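Long-range contacts in beta-glucoside phosphorylase BglX (Unidentified, PDB 5VQE), which probably cleaves beta-glucosides by phosphorolysis, transferring the glucosyl unit to phosphate with a family 3 glycoside hydrolase fold: residues Pro158-Arg163 and Val478-Thr484; Pro196-Val200 and Ser210-Leu214; Asp389-Thr393 and Ile527-Thr531; Pro514-Val518 and Val556-Ala560. One frame throughout, in Å; residues are numbered along the deposited sequence.

In the fold
Contacts 1 and 2 lie nearest the bound 2-fluoroglucose, while contacts 3 and 4 sit farther off, around the mixed sheet that follows the family 3 barrel. Contact 1, partly buried, joins the two parts of the chain with apolar side chains and a water. Contact 2, largely buried, stays inside the barrel, touches contact 1 through Ile159 and Asp198, and relies on an amide and several waters. Contact 3 is wholly buried and is the one bridged by backbone strand bonds. Contact 4, partly exposed near the end of the modelled chain, is mostly apolar around one water; it meets contact 3 where Asn528 ND2 reaches Pro514 O, and contact 1 through Asn161.

Contact 1. Residues Pro158-Arg163 and Val478-Thr484; sequences PITNVR and VSSNQTT
The seam between the family 3 barrel and the mixed-sheet region that follows it in the chain passes through Val478, whose two methyls cradle the carbonyl oxygen of Pro158. The evidence is in the distances: Val478 CG2 lies 3.4 Å from Pro158 O, and Val478 CG1 stands almost equally near it. Set anti to the backbone N (chi1 176°), CG1 is the branch that meets Ile159 and Arg163, both side chains lying roughly perpendicular to the valine's, while CG2 faces Asn161 and Val162. Ile159 comes with the end of its chain, CD1 lying 3.6 Å from Val478 CG1, and Arg163 lays its CD methylene 3.7 Å from the same methyl.

Segment 158-163 belongs to a barrel loop after strand 143-144 and carries a residue of the sugar pocket, so the valine abuts the aliphatic stem of a ligand-binding arginine. The bend of that arginine at chi3 (77°) turns the guanidinium back over its own loop, where NH1 donates to Ile159 O at 3.1 Å, in the carbonyl plane, with an N-H...O angle of 142°. NE forms a salt bridge with Glu94, and NH2 is hydrogen-bonded to O3 of the bound 2-fluoroglucose.

Beyond the valine, polar contact between the segments goes through water. One molecule accepts from Ser479 N at 2.7 Å and can donate to Pro158 O at 3.0 Å. Ser479 also starts a type II turn ending at Gln482, whose backbone oxygen lies 3.5 Å from Pro158 CG, while Asn481 N bonds to Asp204 of the barrel.

Contact 2. Residues Pro196-Val200 and Ser210-Leu214; sequences PGDGV and SVNNL
Pro196, which follows a cis peptide bond, starts the loop after barrel strand 191-195, and its O stands 3.9 Å from Asn212 ND2 on the chain leaving strand 210-211. This is the tail of the Lys-His-Phe-Pro-Gly run found in family 3 enzymes such as NagZ; Lys193 and His194 just before it line the sugar pocket. Pro196 O itself is hydrogen-bonded by Trp219.

At Gly197 the backbone supplies the one direct hydrogen bond of the contact: Asn212 ND2 donates to Gly197 O at 3.1 Å with an N-H...O angle of 154°, the donor tilted 24° from the carbonyl plane. A side chain on this glycine would press on Pro196 O and come near the same amide.

Asp198 reaches Ser210 through two waters. One donates to both Asp198 OD1 and Ser210 OG; the other accepts from Ser210 OG and donates to Asp198 OD2 at 2.7 Å, giving the hydroxyl one bond each way. OD1 is also gripped by Gly199 N and by Asn157.

Val200 covers the flat of the Asn212 amide, its CG2 nearly equidistant from CG, OD1 and ND2, the last at 3.6 Å. Leu214 CG flanks that methyl at 3.9 Å. A leucine in place of Asn212 would probably leave Gly197 O without this donor and Gln245 without one of its acceptors, Asn212 OD1.

Val200 CG1, anti to the backbone N (chi1 178°), lies 3.1 Å from Asn213 OD1, a short carbon-oxygen contact; that oxygen accepts a hydrogen bond from a water.

Contact 3. Residues Asp389-Thr393 and Ile527-Thr531; sequences DESIT and INAYT
Ile392 and Ile527 make the tight part of this contact: their CG2 methyls meet at 3.5 Å, closer than carbons usually pack. Beside them the backbones are bonded in both directions. Thr393 N donates to Asn528 O at 2.8 Å with an N-H...O angle of 160°, and Asn528 N returns a bond to Thr393 O at 3.0 Å.

These two bonds define an antiparallel hydrogen-bonded pair, in which outer strand 393-397 of the mixed sheet joins strand 525-528 just as the chain leaves helix 378-391. Packing is looser toward Ala529, whose CB is 4.2 Å from Ile392 CG1; helix 534-544 also touches Ala529 and Ile527.

On the other flank the chemistry is polar, and buried. The first torsion of Thr393 (chi1 -54°) sets OG1 beside its backbone N, from where it donates to Ser391 O at 2.8 Å. Tyr530 OH approaches the same OG1 to 2.8 Å, and its ring turns an edge to Ser391, CE2 lying 3.3 Å from the carbonyl oxygen in the ring plane. A valine at Thr393 would probably leave Ser391 O without its donor and the tyrosine hydroxyl facing a methyl. Helix 113-119 of the barrel packs against Tyr530.

Contact 4. Residues Pro514-Val518 and Val556-Ala560; sequences PYHLV and VDPFA
One water is gripped from three sides where Pro514-Val518 meets Val556-Ala560. It donates to Pro514 O at 2.7 Å and to Pro558 O at 2.7 Å, and it accepts from Leu517 N at 3.0 Å. Both of its protons and an acceptor position are thus spent on main-chain groups of the two segments.

Segment 514-518 follows strand 506-510, and segment 556-560 lies close to the last modelled residue, returning past the sheet. Here the chain makes a type I turn from Asp557 to Ala560, and Asp557 OD1 accepts from Phe559 N at 3.2 Å, an Asx turn in which the donor comes from above the carboxylate plane.

Tyr515 turns a ring edge to this turn: CE2 lies 3.3 Å from Asp557 O, near the ring plane. Pro514 CG sits over one face near the rim, 3.7 Å above the plane of the Tyr515 ring. Val556 lies by the phenol end, but its modelled position there is doubtfully close; the hydroxyl is hydrogen-bonded to Asp152 of the barrel.

Farther along, Leu517 runs alongside Phe559 in the same direction, with Leu517 CD1 3.7 Å from Phe559 CE1. Val518 CG2 rests 4.0 Å from Ala560 CB. The polar link between the segments thus runs through the water, which satisfies two carbonyl oxygens and an N-H, while the side chains meet mainly by apolar packing.

Contact 1. Residues Pro158-Arg163 and Val478-Thr484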
loop_
_atom_site.group_PDB
_atom_site.type_symbol
_atom_site.label_atom_id
_atom_site.label_comp_id
_atom_site.label_asym_id
_atom_site.label_seq_id
_atom_site.Cartn_x
_atom_site.Cartn_y
_atom_site.Cartn_z
ATOM N N PRO A 158 -3.113 3.477 12.039
ATOM C CA PRO A 158 -2.537 4.455 11.111
ATOM C C PRO A 158 -1.979 3.879 9.822
ATOM O O PRO A 158 -1.657 4.659 8.917
ATOM C CB PRO A 158 -1.396 5.060 11.943
ATOM C CG PRO A 158 -0.912 3.907 12.737
ATOM C CD PRO A 158 -2.153 3.117 13.101
ATOM N N ILE A 159 -1.832 2.560 9.718
ATOM C CA ILE A 159 -1.135 1.940 8.598
ATOM C C ILE A 159 -2.077 1.168 7.692
ATOM O O ILE A 159 -1.633 0.622 6.670
ATOM C CB ILE A 159 0.020 1.042 9.099
ATOM C CG1 ILE A 159 1.054 0.791 8.001
ATOM C CG2 ILE A 159 -0.495 -0.282 9.659
ATOM C CD1 ILE A 159 1.848 2.021 7.607
ATOM N N THR A 160 -3.372 1.135 8.014
ATOM C CA THR A 160 -4.388 0.606 7.115
ATOM C C THR A 160 -5.089 1.776 6.429
ATOM O O THR A 160 -4.552 2.339 5.472
ATOM C CB THR A 160 -5.361 -0.282 7.891
ATOM O OG1 THR A 160 -5.770 0.378 9.097
ATOM C CG2 THR A 160 -4.679 -1.607 8.253
ATOM N N ASN A 161 -6.257 2.177 6.921
ATOM C CA ASN A 161 -6.865 3.467 6.549
ATOM C C ASN A 161 -7.060 3.493 5.034
ATOM O O ASN A 161 -7.584 2.516 4.470
ATOM C CB ASN A 161 -5.984 4.575 7.115
ATOM C CG ASN A 161 -6.712 5.895 7.230
ATOM O OD1 ASN A 161 -6.553 6.793 6.391
ATOM N ND2 ASN A 161 -7.522 6.024 8.275
ATOM N N VAL A 162 -6.637 4.547 4.334
ATOM C CA VAL A 162 -6.922 4.663 2.910
ATOM C C VAL A 162 -6.162 3.660 2.059
ATOM O O VAL A 162 -6.433 3.570 0.862
ATOM C CB VAL A 162 -6.616 6.081 2.381
ATOM C CG1 VAL A 162 -7.528 7.100 3.039
ATOM C CG2 VAL A 162 -5.155 6.449 2.573
ATOM N N ARG A 163 -5.214 2.910 2.628
ATOM C CA ARG A 163 -4.544 1.867 1.860
ATOM C C ARG A 163 -5.440 0.660 1.624
ATOM O O ARG A 163 -5.089 -0.202 0.806
ATOM C CB ARG A 163 -3.260 1.424 2.567
ATOM C CG ARG A 163 -2.194 2.515 2.682
ATOM C CD ARG A 163 -1.021 2.030 3.517
ATOM N NE ARG A 163 -0.137 1.129 2.786
ATOM C CZ ARG A 163 0.672 0.244 3.361
ATOM N NH1 ARG A 163 0.704 0.125 4.686
ATOM N NH2 ARG A 163 1.439 -0.534 2.613
ATOM N N VAL A 478 -0.846 8.247 5.351
ATOM C CA VAL A 478 -0.155 7.101 5.918
ATOM C C VAL A 478 1.331 7.196 5.606
ATOM O O VAL A 478 1.734 7.601 4.506
ATOM C CB VAL A 478 -0.738 5.788 5.369
ATOM C CG1 VAL A 478 0.067 4.609 5.893
ATOM C CG2 VAL A 478 -2.210 5.642 5.740
ATOM N N SER A 479 2.158 6.799 6.568
ATOM C CA SER A 479 3.593 6.713 6.334
ATOM C C SER A 479 4.218 5.839 7.412
ATOM O O SER A 479 3.898 5.984 8.597
ATOM C CB SER A 479 4.239 8.104 6.324
ATOM O OG SER A 479 5.515 8.059 5.713
ATOM N N SER A 480 5.104 4.934 6.991
ATOM C CA SER A 480 5.797 4.032 7.902
ATOM C C SER A 480 6.306 4.770 9.135
ATOM O O SER A 480 6.864 5.866 9.037
ATOM C CB SER A 480 6.975 3.372 7.177
ATOM O OG SER A 480 6.545 2.640 6.042
ATOM N N ASN A 481 6.102 4.151 10.300
ATOM C CA ASN A 481 6.676 4.569 11.581
ATOM C C ASN A 481 5.969 5.771 12.195
ATOM O O ASN A 481 6.545 6.455 13.049
ATOM C CB ASN A 481 8.175 4.867 11.456
ATOM C CG ASN A 481 8.971 3.660 10.992
ATOM O OD1 ASN A 481 9.216 2.731 11.761
ATOM N ND2 ASN A 481 9.377 3.667 9.729
ATOM N N GLN A 482 4.732 6.050 11.792
ATOM C CA GLN A 482 3.875 6.990 12.501
ATOM C C GLN A 482 2.946 6.198 13.409
ATOM O O GLN A 482 2.365 5.194 12.983
ATOM C CB GLN A 482 3.066 7.846 11.524
ATOM C CG GLN A 482 3.928 8.688 10.596
ATOM C CD GLN A 482 3.133 9.356 9.483
ATOM O OE1 GLN A 482 2.081 8.862 9.066
ATOM N NE2 GLN A 482 3.638 10.488 8.996
ATOM N N THR A 483 2.824 6.631 14.663
ATOM C CA THR A 483 1.884 5.988 15.569
ATOM C C THR A 483 0.497 6.611 15.490
ATOM O O THR A 483 -0.447 6.056 16.060
ATOM C CB THR A 483 2.394 6.027 17.025
ATOM O OG1 THR A 483 1.861 7.164 17.714
ATOM C CG2 THR A 483 3.925 6.057 17.086
ATOM N N THR A 484 0.349 7.729 14.778
ATOM C CA THR A 484 -0.958 8.329 14.560
ATOM C C THR A 484 -0.988 9.060 13.224
ATOM O O THR A 484 0.028 9.582 12.755
ATOM C CB THR A 484 -1.333 9.308 15.683
ATOM O OG1 THR A 484 -2.758 9.456 15.726
ATOM C CG2 THR A 484 -0.692 10.689 15.471
HETATM O O HOH W 1 0.987 6.047 8.887
#

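Contact 2. Residues Pro196-Val200 and Ser210-Leu214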
loop_
_atom_site.group_PDB
_atom_site.type_symbol
_atom_site.label_atom_id
_atom_site.label_comp_id
_atom_site.label_asym_id
_atom_site.label_seq_id
_atom_site.Cartn_x
_atom_site.Cartn_y
_atom_site.Cartn_z
ATOM N N PRO A 196 -1.288 -12.229 8.631
ATOM C CA PRO A 196 -2.662 -12.726 8.725
ATOM C C PRO A 196 -3.761 -11.671 8.811
ATOM O O PRO A 196 -4.914 -12.042 9.041
ATOM C CB PRO A 196 -2.624 -13.550 10.017
ATOM C CG PRO A 196 -1.706 -12.799 10.872
ATOM C CD PRO A 196 -0.596 -12.368 9.922
ATOM N N GLY A 197 -3.421 -10.394 8.654
ATOM C CA GLY A 197 -4.438 -9.380 8.478
ATOM C C GLY A 197 -4.302 -8.172 9.374
ATOM O O GLY A 197 -4.535 -8.254 10.584
ATOM N N ASP A 198 -3.951 -7.028 8.795
ATOM C CA ASP A 198 -3.961 -5.810 9.579
ATOM C C ASP A 198 -5.380 -5.244 9.653
ATOM O O ASP A 198 -6.283 -5.639 8.904
ATOM C CB ASP A 198 -2.999 -4.777 8.997
ATOM C CG ASP A 198 -2.336 -3.939 10.077
ATOM O OD1 ASP A 198 -2.930 -3.809 11.173
ATOM O OD2 ASP A 198 -1.214 -3.436 9.847
ATOM N N GLY A 199 -5.573 -4.315 10.589
ATOM C CA GLY A 199 -6.814 -3.581 10.714
ATOM C C GLY A 199 -7.619 -3.866 11.967
ATOM O O GLY A 199 -8.613 -3.169 12.201
ATOM N N VAL A 200 -7.249 -4.868 12.765
ATOM C CA VAL A 200 -7.923 -5.129 14.039
ATOM C C VAL A 200 -7.293 -4.313 15.160
ATOM O O VAL A 200 -7.982 -3.600 15.892
ATOM C CB VAL A 200 -7.885 -6.643 14.351
ATOM C CG1 VAL A 200 -8.528 -6.942 15.689
ATOM C CG2 VAL A 200 -8.588 -7.431 13.251
ATOM N N SER A 210 2.235 -6.061 15.922
ATOM C CA SER A 210 0.835 -5.791 16.203
ATOM C C SER A 210 0.042 -7.100 16.193
ATOM O O SER A 210 0.523 -8.149 15.757
ATOM C CB SER A 210 0.281 -4.774 15.204
ATOM O OG SER A 210 0.297 -5.267 13.880
ATOM N N VAL A 211 -1.182 -7.043 16.715
ATOM C CA VAL A 211 -1.912 -8.250 17.095
ATOM C C VAL A 211 -3.320 -8.205 16.520
ATOM O O VAL A 211 -4.093 -7.284 16.816
ATOM C CB VAL A 211 -1.961 -8.426 18.623
ATOM C CG1 VAL A 211 -2.615 -9.749 18.997
ATOM C CG2 VAL A 211 -0.562 -8.364 19.196
ATOM N N ASN A 212 -3.651 -9.205 15.704
ATOM C CA ASN A 212 -5.019 -9.483 15.269
ATOM C C ASN A 212 -5.626 -10.408 16.322
ATOM O O ASN A 212 -5.307 -11.597 16.380
ATOM C CB ASN A 212 -4.998 -10.104 13.873
ATOM C CG ASN A 212 -6.378 -10.350 13.304
ATOM O OD1 ASN A 212 -7.296 -10.762 14.009
ATOM N ND2 ASN A 212 -6.526 -10.109 12.002
ATOM N N ASN A 213 -6.475 -9.855 17.194
ATOM C CA ASN A 213 -6.936 -10.569 18.380
ATOM C C ASN A 213 -8.367 -11.082 18.245
ATOM O O ASN A 213 -9.005 -11.417 19.254
ATOM C CB ASN A 213 -6.797 -9.677 19.616
ATOM C CG ASN A 213 -7.755 -8.507 19.611
ATOM O OD1 ASN A 213 -8.048 -7.927 18.567
ATOM N ND2 ASN A 213 -8.254 -8.152 20.790
ATOM N N LEU A 214 -8.886 -11.146 17.026
ATOM C CA LEU A 214 -10.164 -11.803 16.804
ATOM C C LEU A 214 -10.091 -13.246 17.298
ATOM O O LEU A 214 -9.019 -13.856 17.356
ATOM C CB LEU A 214 -10.531 -11.766 15.318
ATOM C CG LEU A 214 -10.724 -10.384 14.673
ATOM C CD1 LEU A 214 -11.038 -10.531 13.180
ATOM C CD2 LEU A 214 -11.834 -9.597 15.364
HETATM O O HOH W 2 -2.466 -5.387 13.252
HETATM O O HOH W 3 0.241 -3.239 12.136
HETATM O O HOH W 4 -7.776 -4.883 18.537
#

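Contact 3. Residues Asp389-Thr393 and Ile527-Thr531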
loop_
_atom_site.group_PDB
_atom_site.type_symbol
_atom_site.label_atom_id
_atom_site.label_comp_id
_atom_site.label_asym_id
_atom_site.label_seq_id
_atom_site.Cartn_x
_atom_site.Cartn_y
_atom_site.Cartn_z
ATOM N N ASP A 389 -14.199 11.850 -9.775
ATOM C CA ASP A 389 -15.596 12.221 -9.956
ATOM C C ASP A 389 -16.518 11.264 -9.209
ATOM O O ASP A 389 -17.499 11.692 -8.589
ATOM C CB ASP A 389 -15.935 12.242 -11.448
ATOM C CG ASP A 389 -17.380 12.638 -11.721
ATOM O OD1 ASP A 389 -18.064 13.148 -10.805
ATOM O OD2 ASP A 389 -17.843 12.412 -12.858
ATOM N N GLU A 390 -16.212 9.967 -9.233
ATOM C CA GLU A 390 -17.098 8.983 -8.629
ATOM C C GLU A 390 -16.850 8.776 -7.142
ATOM O O GLU A 390 -17.725 8.233 -6.461
ATOM C CB GLU A 390 -16.960 7.628 -9.331
ATOM C CG GLU A 390 -17.296 7.624 -10.825
ATOM C CD GLU A 390 -18.785 7.824 -11.128
ATOM O OE1 GLU A 390 -19.640 7.567 -10.243
ATOM O OE2 GLU A 390 -19.107 8.248 -12.265
ATOM N N SER A 391 -15.696 9.197 -6.623
ATOM C CA SER A 391 -15.292 8.814 -5.273
ATOM C C SER A 391 -15.692 9.829 -4.205
ATOM O O SER A 391 -16.058 9.437 -3.088
ATOM C CB SER A 391 -13.777 8.595 -5.220
ATOM O OG SER A 391 -13.072 9.815 -5.351
ATOM N N ILE A 392 -15.624 11.127 -4.509
ATOM C CA ILE A 392 -15.737 12.132 -3.460
ATOM C C ILE A 392 -17.093 12.007 -2.783
ATOM O O ILE A 392 -18.133 11.900 -3.446
ATOM C CB ILE A 392 -15.492 13.533 -4.039
ATOM C CG1 ILE A 392 -14.075 13.600 -4.606
ATOM C CG2 ILE A 392 -15.688 14.608 -2.953
ATOM C CD1 ILE A 392 -13.712 14.923 -5.255
ATOM N N THR A 393 -17.085 12.013 -1.449
ATOM C CA THR A 393 -18.234 11.597 -0.653
ATOM C C THR A 393 -18.694 12.737 0.239
ATOM O O THR A 393 -17.924 13.229 1.070
ATOM C CB THR A 393 -17.891 10.377 0.205
ATOM O OG1 THR A 393 -17.372 9.334 -0.630
ATOM C CG2 THR A 393 -19.124 9.880 0.938
ATOM N N ILE A 527 -16.668 16.444 4.022
ATOM C CA ILE A 527 -16.534 15.703 2.772
ATOM C C ILE A 527 -15.243 14.895 2.822
ATOM O O ILE A 527 -14.187 15.419 3.193
ATOM C CB ILE A 527 -16.535 16.639 1.544
ATOM C CG1 ILE A 527 -17.874 17.376 1.435
ATOM C CG2 ILE A 527 -16.302 15.848 0.252
ATOM C CD1 ILE A 527 -17.820 18.630 0.592
ATOM N N ASN A 528 -15.328 13.626 2.440
ATOM C CA ASN A 528 -14.161 12.762 2.305
ATOM C C ASN A 528 -13.811 12.622 0.829
ATOM O O ASN A 528 -14.668 12.255 0.020
ATOM C CB ASN A 528 -14.430 11.383 2.905
ATOM C CG ASN A 528 -14.123 11.312 4.387
ATOM O OD1 ASN A 528 -13.274 12.045 4.897
ATOM N ND2 ASN A 528 -14.795 10.403 5.083
ATOM N N ALA A 529 -12.546 12.896 0.490
ATOM C CA ALA A 529 -12.042 12.731 -0.864
ATOM C C ALA A 529 -10.974 11.647 -0.995
ATOM O O ALA A 529 -10.652 11.261 -2.123
ATOM C CB ALA A 529 -11.477 14.060 -1.379
ATOM N N TYR A 530 -10.393 11.185 0.120
ATOM C CA TYR A 530 -9.552 9.985 0.201
ATOM C C TYR A 530 -8.178 10.118 -0.448
ATOM O O TYR A 530 -7.268 9.341 -0.129
ATOM C CB TYR A 530 -10.254 8.779 -0.426
ATOM C CG TYR A 530 -11.689 8.571 -0.015
ATOM C CD1 TYR A 530 -12.011 8.068 1.236
ATOM C CD2 TYR A 530 -12.726 8.852 -0.896
ATOM C CE1 TYR A 530 -13.324 7.869 1.612
ATOM C CE2 TYR A 530 -14.039 8.656 -0.535
ATOM C CZ TYR A 530 -14.336 8.166 0.722
ATOM O OH TYR A 530 -15.647 7.966 1.086
ATOM N N THR A 531 -8.014 11.056 -1.380
ATOM C CA THR A 531 -6.781 11.202 -2.139
ATOM C C THR A 531 -6.461 12.673 -2.330
ATOM O O THR A 531 -7.344 13.454 -2.686
ATOM C CB THR A 531 -6.906 10.547 -3.519
ATOM O OG1 THR A 531 -7.350 9.191 -3.378
ATOM C CG2 THR A 531 -5.585 10.586 -4.254
#

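Contact 4. Residues Pro514-Val518 and Val556-Ala560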
loop_
_atom_site.group_PDB
_atom_site.type_symbol
_atom_site.label_atom_id
_atom_site.label_comp_id
_atom_site.label_asym_id
_atom_site.label_seq_id
_atom_site.Cartn_x
_atom_site.Cartn_y
_atom_site.Cartn_z
ATOM N N PRO A 514 -10.358 9.191 6.350
ATOM C CA PRO A 514 -11.814 9.375 6.309
ATOM C C PRO A 514 -12.460 9.571 7.671
ATOM O O PRO A 514 -13.677 9.775 7.732
ATOM C CB PRO A 514 -12.297 8.068 5.674
ATOM C CG PRO A 514 -11.300 7.070 6.197
ATOM C CD PRO A 514 -9.985 7.776 6.170
ATOM N N TYR A 515 -11.690 9.523 8.756
ATOM C CA TYR A 515 -12.243 9.518 10.106
ATOM C C TYR A 515 -12.056 10.843 10.837
ATOM O O TYR A 515 -12.148 10.872 12.068
ATOM C CB TYR A 515 -11.605 8.399 10.925
ATOM C CG TYR A 515 -11.801 7.025 10.330
ATOM C CD1 TYR A 515 -10.724 6.282 9.893
ATOM C CD2 TYR A 515 -13.070 6.486 10.191
ATOM C CE1 TYR A 515 -10.901 5.025 9.351
ATOM C CE2 TYR A 515 -13.259 5.241 9.653
ATOM C CZ TYR A 515 -12.173 4.511 9.232
ATOM O OH TYR A 515 -12.369 3.263 8.678
ATOM N N HIS A 516 -11.800 11.944 10.122
ATOM C CA HIS A 516 -11.452 13.181 10.819
ATOM C C HIS A 516 -12.611 13.761 11.622
ATOM O O HIS A 516 -12.376 14.615 12.485
ATOM C CB HIS A 516 -10.929 14.224 9.835
ATOM C CG HIS A 516 -9.491 14.041 9.473
ATOM N ND1 HIS A 516 -8.526 13.707 10.398
ATOM C CD2 HIS A 516 -8.855 14.142 8.283
ATOM C CE1 HIS A 516 -7.355 13.612 9.793
ATOM N NE2 HIS A 516 -7.526 13.877 8.509
ATOM N N LEU A 517 -13.849 13.321 11.392
ATOM C CA LEU A 517 -14.914 13.728 12.299
ATOM C C LEU A 517 -14.624 13.320 13.743
ATOM O O LEU A 517 -15.286 13.829 14.654
ATOM C CB LEU A 517 -16.251 13.147 11.839
ATOM C CG LEU A 517 -16.920 13.860 10.655
ATOM C CD1 LEU A 517 -18.126 13.083 10.163
ATOM C CD2 LEU A 517 -17.338 15.305 11.003
ATOM N N VAL A 518 -13.655 12.423 13.966
ATOM C CA VAL A 518 -13.209 12.096 15.320
ATOM C C VAL A 518 -12.668 13.335 16.018
ATOM O O VAL A 518 -12.901 13.547 17.215
ATOM C CB VAL A 518 -12.143 10.980 15.271
ATOM C CG1 VAL A 518 -11.379 10.880 16.599
ATOM C CG2 VAL A 518 -12.782 9.644 14.933
ATOM N N VAL A 556 -16.586 2.801 4.505
ATOM C CA VAL A 556 -16.194 2.698 5.898
ATOM C C VAL A 556 -17.219 3.530 6.667
ATOM O O VAL A 556 -17.951 4.324 6.075
ATOM C CB VAL A 556 -14.744 3.225 6.025
ATOM C CG1 VAL A 556 -14.627 4.318 7.029
ATOM C CG2 VAL A 556 -13.762 2.090 6.246
ATOM N N ASP A 557 -17.303 3.330 7.984
ATOM C CA ASP A 557 -18.151 4.197 8.805
ATOM C C ASP A 557 -17.368 5.450 9.171
ATOM O O ASP A 557 -16.505 5.395 10.054
ATOM C CB ASP A 557 -18.616 3.498 10.084
ATOM C CG ASP A 557 -19.439 4.413 10.986
ATOM O OD1 ASP A 557 -19.961 5.442 10.496
ATOM O OD2 ASP A 557 -19.554 4.110 12.196
ATOM N N PRO A 558 -17.633 6.598 8.534
ATOM C CA PRO A 558 -16.808 7.785 8.811
ATOM C C PRO A 558 -17.010 8.348 10.199
ATOM O O PRO A 558 -16.169 9.133 10.661
ATOM C CB PRO A 558 -17.245 8.784 7.730
ATOM C CG PRO A 558 -18.611 8.359 7.352
ATOM C CD PRO A 558 -18.684 6.874 7.542
ATOM N N PHE A 559 -18.083 7.966 10.885
ATOM C CA PHE A 559 -18.338 8.484 12.221
ATOM C C PHE A 559 -17.606 7.706 13.303
ATOM O O PHE A 559 -17.461 8.216 14.420
ATOM C CB PHE A 559 -19.846 8.494 12.465
ATOM C CG PHE A 559 -20.596 9.313 11.454
ATOM C CD1 PHE A 559 -20.713 10.684 11.608
ATOM C CD2 PHE A 559 -21.136 8.723 10.327
ATOM C CE1 PHE A 559 -21.382 11.444 10.672
ATOM C CE2 PHE A 559 -21.807 9.479 9.387
ATOM C CZ PHE A 559 -21.930 10.843 9.561
ATOM N N ALA A 560 -17.120 6.505 12.995
ATOM C CA ALA A 560 -16.288 5.736 13.919
ATOM C C ALA A 560 -16.976 5.579 15.273
ATOM O O ALA A 560 -16.381 5.788 16.333
ATOM C CB ALA A 560 -14.910 6.386 14.073
HETATM O O HOH W 5 -15.000 11.261 9.579
#